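Local coordinates for DUF4348 domain-containing protein (Bacteroides fragilis, PDB 3SBU) that is of unknown function but belongs to the NTF2-like superfamily and is probably a lipoprotein in the cell, at residues A[94-100]-A[218-224]; A[168-172]-A[196-200]; A[174-179]-A[190-196]. All coordinates share one frame; numbering follows the deposited sequence. Where two conformers were deposited one is given.

Contact 1 (A[94-100]-A[218-224]); sequences LFDREED and QQNDDNA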
# COMPACT_ATOMS: atom_id res chain seq x y z
N LEU A 94 -17.57 -2.91 -12.67
CA LEU A 94 -17.59 -1.61 -13.31
C LEU A 94 -18.87 -0.88 -13.02
O LEU A 94 -19.95 -1.47 -13.06
CB LEU A 94 -17.42 -1.74 -14.83
CG LEU A 94 -15.98 -1.80 -15.31
CD1 LEU A 94 -15.90 -2.48 -16.66
CD2 LEU A 94 -15.36 -0.40 -15.37
N PHE A 95 -18.75 0.42 -12.79
CA PHE A 95 -19.86 1.32 -12.50
C PHE A 95 -19.64 2.64 -13.25
O PHE A 95 -18.52 2.93 -13.62
CB PHE A 95 -19.95 1.60 -10.95
CG PHE A 95 -20.00 0.36 -10.09
CD1 PHE A 95 -18.83 -0.27 -9.66
CD2 PHE A 95 -21.22 -0.20 -9.73
CE1 PHE A 95 -18.88 -1.45 -8.89
CE2 PHE A 95 -21.28 -1.38 -8.98
CZ PHE A 95 -20.10 -2.00 -8.56
N ASP A 96 -20.69 3.44 -13.39
CA ASP A 96 -20.66 4.78 -13.98
C ASP A 96 -20.77 5.84 -12.90
O ASP A 96 -20.44 7.01 -13.14
CB ASP A 96 -21.89 4.98 -14.91
CG ASP A 96 -21.86 4.17 -16.18
OD1 ASP A 96 -20.87 3.43 -16.40
OD2 ASP A 96 -22.82 4.28 -16.95
N ARG A 97 -21.36 5.47 -11.75
CA ARG A 97 -21.68 6.34 -10.62
C ARG A 97 -21.42 5.61 -9.32
O ARG A 97 -21.77 4.45 -9.21
CB ARG A 97 -23.17 6.72 -10.68
CG ARG A 97 -23.67 7.19 -12.03
CD ARG A 97 -25.13 7.51 -12.02
NE ARG A 97 -25.95 6.29 -12.04
CZ ARG A 97 -27.19 6.26 -12.51
NH1 ARG A 97 -27.76 7.37 -12.97
NH2 ARG A 97 -27.86 5.12 -12.53
N GLU A 98 -20.87 6.31 -8.32
CA GLU A 98 -20.48 5.75 -7.04
C GLU A 98 -21.66 5.14 -6.31
O GLU A 98 -21.51 4.08 -5.70
CB GLU A 98 -19.80 6.84 -6.17
CG GLU A 98 -19.24 6.28 -4.88
CD GLU A 98 -18.62 7.30 -3.95
OE1 GLU A 98 -18.63 8.50 -4.28
OE2 GLU A 98 -18.12 6.89 -2.88
N GLU A 99 -22.84 5.82 -6.32
CA GLU A 99 -24.01 5.34 -5.57
C GLU A 99 -24.52 3.97 -6.08
O GLU A 99 -25.14 3.24 -5.31
CB GLU A 99 -25.16 6.37 -5.54
CG GLU A 99 -25.76 6.68 -6.91
CD GLU A 99 -25.04 7.73 -7.75
OE1 GLU A 99 -23.85 8.02 -7.51
OE2 GLU A 99 -25.73 8.33 -8.61
N ASP A 100 -24.22 3.63 -7.35
CA ASP A 100 -24.59 2.34 -7.93
C ASP A 100 -23.83 1.16 -7.30
O ASP A 100 -24.30 0.03 -7.40
CB ASP A 100 -24.40 2.34 -9.45
CG ASP A 100 -25.43 3.21 -10.17
OD1 ASP A 100 -26.49 3.52 -9.57
OD2 ASP A 100 -25.17 3.58 -11.33
N GLN A 218 -26.47 -1.94 -12.07
CA GLN A 218 -25.81 -0.64 -12.18
C GLN A 218 -25.80 -0.14 -13.62
O GLN A 218 -25.63 -0.92 -14.54
CB GLN A 218 -24.36 -0.66 -11.61
CG GLN A 218 -23.31 -1.46 -12.44
CD GLN A 218 -23.21 -2.89 -11.99
OE1 GLN A 218 -24.18 -3.51 -11.52
NE2 GLN A 218 -22.03 -3.47 -12.17
N GLN A 219 -25.92 1.16 -13.80
CA GLN A 219 -25.87 1.81 -15.11
C GLN A 219 -24.53 1.52 -15.77
O GLN A 219 -23.45 1.59 -15.12
CB GLN A 219 -26.07 3.33 -14.97
CG GLN A 219 -26.10 4.06 -16.32
CD GLN A 219 -26.06 5.53 -16.08
OE1 GLN A 219 -27.09 6.18 -15.87
NE2 GLN A 219 -24.85 6.09 -16.14
N ASN A 220 -24.63 1.13 -17.03
CA ASN A 220 -23.51 0.83 -17.90
C ASN A 220 -23.79 1.52 -19.22
O ASN A 220 -24.29 0.90 -20.16
CB ASN A 220 -23.36 -0.69 -18.04
CG ASN A 220 -22.14 -1.14 -18.78
OD1 ASN A 220 -22.02 -2.32 -19.12
ND2 ASN A 220 -21.18 -0.26 -19.01
N ASP A 221 -23.55 2.83 -19.26
CA ASP A 221 -23.84 3.66 -20.44
C ASP A 221 -22.51 4.01 -21.11
O ASP A 221 -21.62 4.51 -20.44
CB ASP A 221 -24.63 4.90 -19.99
CG ASP A 221 -24.84 6.05 -20.98
OD1 ASP A 221 -24.52 5.88 -22.18
OD2 ASP A 221 -25.31 7.13 -20.53
N ASP A 222 -22.37 3.76 -22.44
CA ASP A 222 -21.08 4.05 -23.08
C ASP A 222 -20.88 5.55 -23.29
O ASP A 222 -19.77 5.96 -23.57
CB ASP A 222 -20.83 3.25 -24.38
CG ASP A 222 -21.87 3.47 -25.44
OD1 ASP A 222 -23.03 3.02 -25.25
OD2 ASP A 222 -21.52 4.06 -26.48
N ASN A 223 -21.90 6.38 -23.05
CA ASN A 223 -21.70 7.83 -23.09
C ASN A 223 -21.33 8.40 -21.69
O ASN A 223 -20.97 9.58 -21.60
CB ASN A 223 -22.94 8.52 -23.64
CG ASN A 223 -23.29 8.06 -25.03
OD1 ASN A 223 -22.45 8.07 -25.96
ND2 ASN A 223 -24.53 7.59 -25.19
N ALA A 224 -21.41 7.59 -20.62
CA ALA A 224 -21.07 8.04 -19.24
C ALA A 224 -19.67 8.69 -19.21
O ALA A 224 -18.76 8.15 -19.82
CB ALA A 224 -21.11 6.85 -18.28
O HOH W 1 -23.16 2.39 -12.56

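Contact 2 (A[168-172]-A[196-200]); sequences QSRRI and LNQWF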
# COMPACT_ATOMS: atom_id res chain seq x y z
N GLN A 168 0.05 5.43 -19.50
CA GLN A 168 -0.54 5.45 -18.17
C GLN A 168 -0.14 6.72 -17.44
O GLN A 168 -1.02 7.40 -16.91
CB GLN A 168 -0.10 4.21 -17.39
CG GLN A 168 -0.89 3.97 -16.14
CD GLN A 168 -0.35 2.83 -15.32
OE1 GLN A 168 0.29 3.04 -14.30
NE2 GLN A 168 -0.63 1.61 -15.74
N SER A 169 1.15 7.08 -17.46
CA SER A 169 1.68 8.29 -16.80
C SER A 169 1.07 9.59 -17.35
O SER A 169 0.91 10.55 -16.61
CB SER A 169 3.20 8.34 -16.90
OG SER A 169 3.66 8.51 -18.23
N ARG A 170 0.70 9.60 -18.65
CA ARG A 170 0.10 10.76 -19.29
C ARG A 170 -1.43 10.83 -19.03
O ARG A 170 -2.05 11.85 -19.35
CB ARG A 170 0.36 10.74 -20.82
CG ARG A 170 1.83 10.74 -21.23
CD ARG A 170 1.98 11.14 -22.68
NE ARG A 170 3.27 10.71 -23.22
CZ ARG A 170 3.44 10.17 -24.42
NH1 ARG A 170 2.40 9.93 -25.20
NH2 ARG A 170 4.66 9.83 -24.82
N ARG A 171 -2.03 9.75 -18.49
CA ARG A 171 -3.48 9.67 -18.26
C ARG A 171 -3.85 9.54 -16.76
O ARG A 171 -4.82 8.87 -16.41
CB ARG A 171 -4.06 8.51 -19.09
CG ARG A 171 -3.90 8.70 -20.61
CD ARG A 171 -4.61 9.95 -21.11
NE ARG A 171 -4.78 9.93 -22.56
CZ ARG A 171 -5.82 9.40 -23.20
NH1 ARG A 171 -6.82 8.86 -22.51
NH2 ARG A 171 -5.88 9.42 -24.52
N ILE A 172 -3.08 10.22 -15.89
CA ILE A 172 -3.31 10.28 -14.45
C ILE A 172 -3.34 11.74 -14.05
O ILE A 172 -2.40 12.47 -14.37
CB ILE A 172 -2.26 9.46 -13.62
CG1 ILE A 172 -2.40 7.96 -13.92
CG2 ILE A 172 -2.41 9.74 -12.09
CD1 ILE A 172 -1.27 7.18 -13.54
N LEU A 196 3.17 10.86 -9.40
CA LEU A 196 3.30 9.77 -10.37
C LEU A 196 4.21 8.64 -9.86
O LEU A 196 3.87 7.47 -10.07
CB LEU A 196 3.77 10.26 -11.75
CG LEU A 196 2.79 11.18 -12.52
CD1 LEU A 196 3.37 11.60 -13.86
CD2 LEU A 196 1.43 10.52 -12.76
N ASN A 197 5.31 8.95 -9.16
CA ASN A 197 6.20 7.93 -8.60
C ASN A 197 5.50 7.13 -7.50
O ASN A 197 5.71 5.92 -7.41
CB ASN A 197 7.49 8.56 -8.06
CG ASN A 197 8.40 9.11 -9.15
OD1 ASN A 197 8.46 8.60 -10.28
ND2 ASN A 197 9.13 10.15 -8.82
N GLN A 198 4.65 7.79 -6.68
CA GLN A 198 3.92 7.12 -5.62
C GLN A 198 2.83 6.23 -6.22
O GLN A 198 2.58 5.15 -5.69
CB GLN A 198 3.33 8.12 -4.63
CG GLN A 198 4.37 8.85 -3.78
CD GLN A 198 3.72 9.97 -3.01
OE1 GLN A 198 3.03 10.84 -3.56
NE2 GLN A 198 3.80 9.92 -1.71
N TRP A 199 2.21 6.65 -7.32
CA TRP A 199 1.19 5.82 -7.98
C TRP A 199 1.83 4.51 -8.50
O TRP A 199 1.25 3.44 -8.34
CB TRP A 199 0.48 6.57 -9.11
CG TRP A 199 -0.10 5.66 -10.17
CD1 TRP A 199 0.46 5.34 -11.36
CD2 TRP A 199 -1.29 4.87 -10.06
NE1 TRP A 199 -0.33 4.43 -12.03
CE2 TRP A 199 -1.41 4.12 -11.25
CE3 TRP A 199 -2.25 4.67 -9.04
CZ2 TRP A 199 -2.48 3.24 -11.48
CZ3 TRP A 199 -3.30 3.80 -9.27
CH2 TRP A 199 -3.42 3.10 -10.48
N PHE A 200 3.04 4.59 -9.07
CA PHE A 200 3.71 3.39 -9.57
C PHE A 200 4.03 2.40 -8.44
O PHE A 200 3.93 1.20 -8.67
CB PHE A 200 4.96 3.74 -10.40
CG PHE A 200 4.62 4.35 -11.74
CD1 PHE A 200 3.56 3.85 -12.50
CD2 PHE A 200 5.37 5.40 -12.25
CE1 PHE A 200 3.23 4.43 -13.73
CE2 PHE A 200 5.06 5.95 -13.50
CZ PHE A 200 3.98 5.47 -14.21

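Contact 3 (A[174-179]-A[190-196]); sequences QPLVFV and LETTLDL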
# COMPACT_ATOMS: atom_id res chain seq x y z
N GLN A 174 -2.80 14.95 -11.91
CA GLN A 174 -1.75 15.25 -10.97
C GLN A 174 -2.11 16.47 -10.13
O GLN A 174 -2.35 17.55 -10.67
CB GLN A 174 -0.40 15.40 -11.68
CG GLN A 174 0.32 14.05 -11.85
CD GLN A 174 0.55 13.36 -10.51
OE1 GLN A 174 1.28 13.87 -9.64
NE2 GLN A 174 -0.14 12.24 -10.28
N PRO A 175 -2.19 16.32 -8.79
CA PRO A 175 -1.97 15.08 -8.02
C PRO A 175 -3.19 14.14 -8.06
O PRO A 175 -4.31 14.57 -8.32
CB PRO A 175 -1.69 15.60 -6.61
CG PRO A 175 -2.52 16.84 -6.51
CD PRO A 175 -2.51 17.45 -7.89
N LEU A 176 -2.94 12.85 -7.86
CA LEU A 176 -3.96 11.82 -7.84
C LEU A 176 -4.60 11.76 -6.43
O LEU A 176 -3.89 11.63 -5.43
CB LEU A 176 -3.33 10.48 -8.24
CG LEU A 176 -4.20 9.24 -8.14
CD1 LEU A 176 -5.39 9.32 -9.12
CD2 LEU A 176 -3.38 8.01 -8.44
N VAL A 177 -5.94 11.89 -6.35
CA VAL A 177 -6.61 11.83 -5.06
C VAL A 177 -6.53 10.37 -4.54
O VAL A 177 -6.74 9.42 -5.30
CB VAL A 177 -8.07 12.37 -5.12
CG1 VAL A 177 -8.82 12.12 -3.82
CG2 VAL A 177 -8.06 13.86 -5.44
N PHE A 178 -6.12 10.22 -3.28
CA PHE A 178 -5.94 8.91 -2.66
C PHE A 178 -6.70 8.86 -1.37
O PHE A 178 -6.51 9.69 -0.47
CB PHE A 178 -4.45 8.59 -2.45
CG PHE A 178 -4.11 7.22 -1.94
CD1 PHE A 178 -4.66 6.09 -2.51
CD2 PHE A 178 -3.16 7.07 -0.93
CE1 PHE A 178 -4.30 4.84 -2.05
CE2 PHE A 178 -2.78 5.81 -0.51
CZ PHE A 178 -3.35 4.71 -1.06
N VAL A 179 -7.57 7.89 -1.28
CA VAL A 179 -8.32 7.72 -0.05
C VAL A 179 -7.85 6.41 0.57
O VAL A 179 -7.79 5.37 -0.10
CB VAL A 179 -9.85 7.77 -0.27
CG1 VAL A 179 -10.59 7.60 1.05
CG2 VAL A 179 -10.26 9.07 -0.97
N LEU A 190 -8.48 8.55 5.65
CA LEU A 190 -7.39 9.47 5.37
C LEU A 190 -7.44 9.88 3.91
O LEU A 190 -7.31 9.04 3.01
CB LEU A 190 -6.03 8.85 5.74
CG LEU A 190 -4.77 9.62 5.27
CD1 LEU A 190 -4.49 10.83 6.15
CD2 LEU A 190 -3.57 8.75 5.34
N GLU A 191 -7.67 11.16 3.66
CA GLU A 191 -7.64 11.63 2.29
C GLU A 191 -6.32 12.33 2.04
O GLU A 191 -5.94 13.25 2.76
CB GLU A 191 -8.81 12.55 1.94
CG GLU A 191 -8.73 12.90 0.45
CD GLU A 191 -9.91 13.65 -0.14
OE1 GLU A 191 -11.05 13.49 0.37
OE2 GLU A 191 -9.71 14.36 -1.15
N THR A 192 -5.62 11.88 1.02
CA THR A 192 -4.31 12.42 0.70
C THR A 192 -4.17 12.47 -0.82
O THR A 192 -5.17 12.29 -1.52
CB THR A 192 -3.21 11.56 1.42
OG1 THR A 192 -1.95 12.19 1.26
CG2 THR A 192 -3.10 10.15 0.87
N THR A 193 -2.95 12.70 -1.32
CA THR A 193 -2.67 12.72 -2.76
C THR A 193 -1.46 11.87 -3.04
O THR A 193 -0.66 11.65 -2.14
CB THR A 193 -2.49 14.16 -3.29
OG1 THR A 193 -1.39 14.76 -2.62
CG2 THR A 193 -3.74 15.02 -3.14
N LEU A 194 -1.34 11.35 -4.27
CA LEU A 194 -0.17 10.60 -4.77
C LEU A 194 0.41 11.30 -5.98
O LEU A 194 -0.36 11.71 -6.85
CB LEU A 194 -0.50 9.15 -5.21
CG LEU A 194 -1.11 8.17 -4.21
CD1 LEU A 194 -1.56 6.93 -4.93
CD2 LEU A 194 -0.12 7.77 -3.12
N ASP A 195 1.75 11.37 -6.07
CA ASP A 195 2.43 11.87 -7.27
C ASP A 195 2.61 10.66 -8.19
O ASP A 195 2.21 9.56 -7.80
CB ASP A 195 3.74 12.62 -6.95
CG ASP A 195 4.86 11.82 -6.29
OD1 ASP A 195 4.86 10.57 -6.40
OD2 ASP A 195 5.78 12.45 -5.72
N LEU A 196 3.17 10.86 -9.40
CA LEU A 196 3.30 9.77 -10.37
C LEU A 196 4.21 8.64 -9.86
O LEU A 196 3.87 7.47 -10.07
CB LEU A 196 3.77 10.26 -11.75
CG LEU A 196 2.79 11.18 -12.52
CD1 LEU A 196 3.37 11.60 -13.86
CD2 LEU A 196 1.43 10.52 -12.76

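Contact 1 (A[94-100]-A[218-224])
Hydrogen bonds to D96 and from Q218 tie the loop 218-224 to the segment 94-100. OD2 of D96 accepts twice. The backbone N of D221 meets the syn lone pair of OD2 at 2.8 Å, and NE2 of Q219 meets the anti lone pair of OD2, also at 2.8 Å. Aspartate suits this place because its short carboxylate can serve several donors: OD1 forms a salt bridge with K227 on strand 226-230. Q218 contributes the third bond, from NE2 to the backbone O of L94 at 3.0 Å. The Q218 chain is bent at chi2 (-91°), which lays its amide beside the F95 ring, the two planes 22° apart. I214 O also accepts from this NE2, and OE1 takes the backbone N of Y216, fixing which way round the amide sits.

In this NTF2-like protein the contact fastens the end of strand 93-95, which pairs antiparallel with strand 226-230, to the loop leading into that second strand. The loop runs through a type I turn, D221 to A224, that contains an Asx turn: OD1 of D221 accepts from the backbone N of N223.

A bridging water links the two segments, accepting from D96 N and donating to D100 OD2 and to Q219 O, the last 2.7 Å from the water.

On the exposed side R97 forms a salt bridge with D100, NE donating to OD2 at 2.9 Å, almost in the guanidinium plane. Q219 OE1 rests over one guanidinium face, 3.2 Å from R97 NH1 but at too poor an angle for a hydrogen bond.

The apolar contact is between CG of Q218 and CD2 of F95, 3.6 Å apart. Separately, the A224 methyl lies over the face of the D96 carboxylate, its CB 3.4 Å from OD2; a small side chain suits a place so near an oxygen that already accepts twice.

Contact 2 (A[168-172]-A[196-200])
Q168 and W199 reach each other through matching extended starts. With chi1 at -167°, the glutamine chain leaves its helix opposite the backbone N and runs on fully stretched. The tryptophan, with chi1 at 155°, also swings its indole to the side away from its own N, and the two chains meet nearly perpendicularly. Their meeting point is a hydrogen bond from NE1 of W199 to OE1 of Q168, 2.7 Å long and nearly straight. The oxygen lies close to the indole plane, whereas the donor stands above the amide carbonyl plane, not on a lone pair; amide and ring planes are 77° apart. Glutamine is apt here: its long chain bridges the gap between two helices, its oxygen satisfies the buried indole N-H, and its NE2 is held in turn by the backbone O of F161.

The same oxygen lies at the edge of the F200 ring, 3.3 Å from CE1 of F200, where the slightly positive ring C-H probably suits it. CZ of F200 comes 4.0 Å from CB of S169, again edge-on; the S169 hydroxyl turns back to the backbone O of I166.

I172 places its CD1 methyl over one face of the W199 pyrrole ring, 3.5 Å from the centroid of that five-membered ring, a CH-pi contact. Branching lets I172 serve two partners: in the conformer described, CB probably also packs on CD2 of L196, the two side chains running antiparallel past one another.

The contact joins helix 165-170 and the residues that follow it to helix 196-201, which the hairpin of strands 176-182 and 189-194 connects in sequence. F161 of helix 154-163 backs I172, F256 meets W199 edge-to-face, and N197 and Q198 bond to E148 and I146 of the second subunit.

Contact 3 (A[174-179]-A[190-196])
F178 and L194 form the tight part of this antiparallel hairpin. CD1 of L194 sits over one face of the F178 ring, 4.2 Å from its centroid, in a CH-pi contact. CG2 of T192 touches the ring edge, 3.6 Å from F178 CD2. L176, beside L194 on the same face of the sheet, extends this apolar surface; large hydrophobic residues suit it because it is buried. Two hydrogen-bonded pairs zip the backbones: L176 with L194, and F178 with T192, whose N donates to F178 O at 2.8 Å.

The face bearing V177, T193 and E191 is more loosely packed, these three being partly exposed; V177 CG1 meets the carboxylate of E191 at 3.6 Å from OE2. Near its end P175, which follows a cis peptide bond, lies beside T193, their CB atoms 3.7 Å apart. At the exposed end, Q174 bends at chi2 (-58°), bringing NE2 to a weak bond of 3.5 Å with L194 O. D195 N-caps the next helix, OD1 accepting from the backbone N of Q198.

Three neighbours surround the hairpin. Strand 176-182 uses V177 and V179 to bond with the backbone around F256, while the hydroxyls of T192 and T193 bond to N67 and E69 of the second subunit, and helix 196-201 follows directly from strand 189-194.

Overall arrangement
Contacts 2 and 3 form one continuous unit. Their centres are 11 Å apart, L196 belongs to both, and CE3 of W199 packs against CD2 of L176 at 3.6 Å. The hairpin of contact 3 is nested in the chain loop closed by contact 2, and both regions meet the second subunit. Contact 1 stands apart: its centre is 24 Å from that of contact 2 and 23 Å from that of contact 3, with nearest atoms about 12 and 8 Å away, yet its segments enclose both others in sequence. The function is unknown, so no active site can be assigned here; a glycerol, probably from the crystallisation liquor, lies about 3 Å from the side chain of N220 in contact 1.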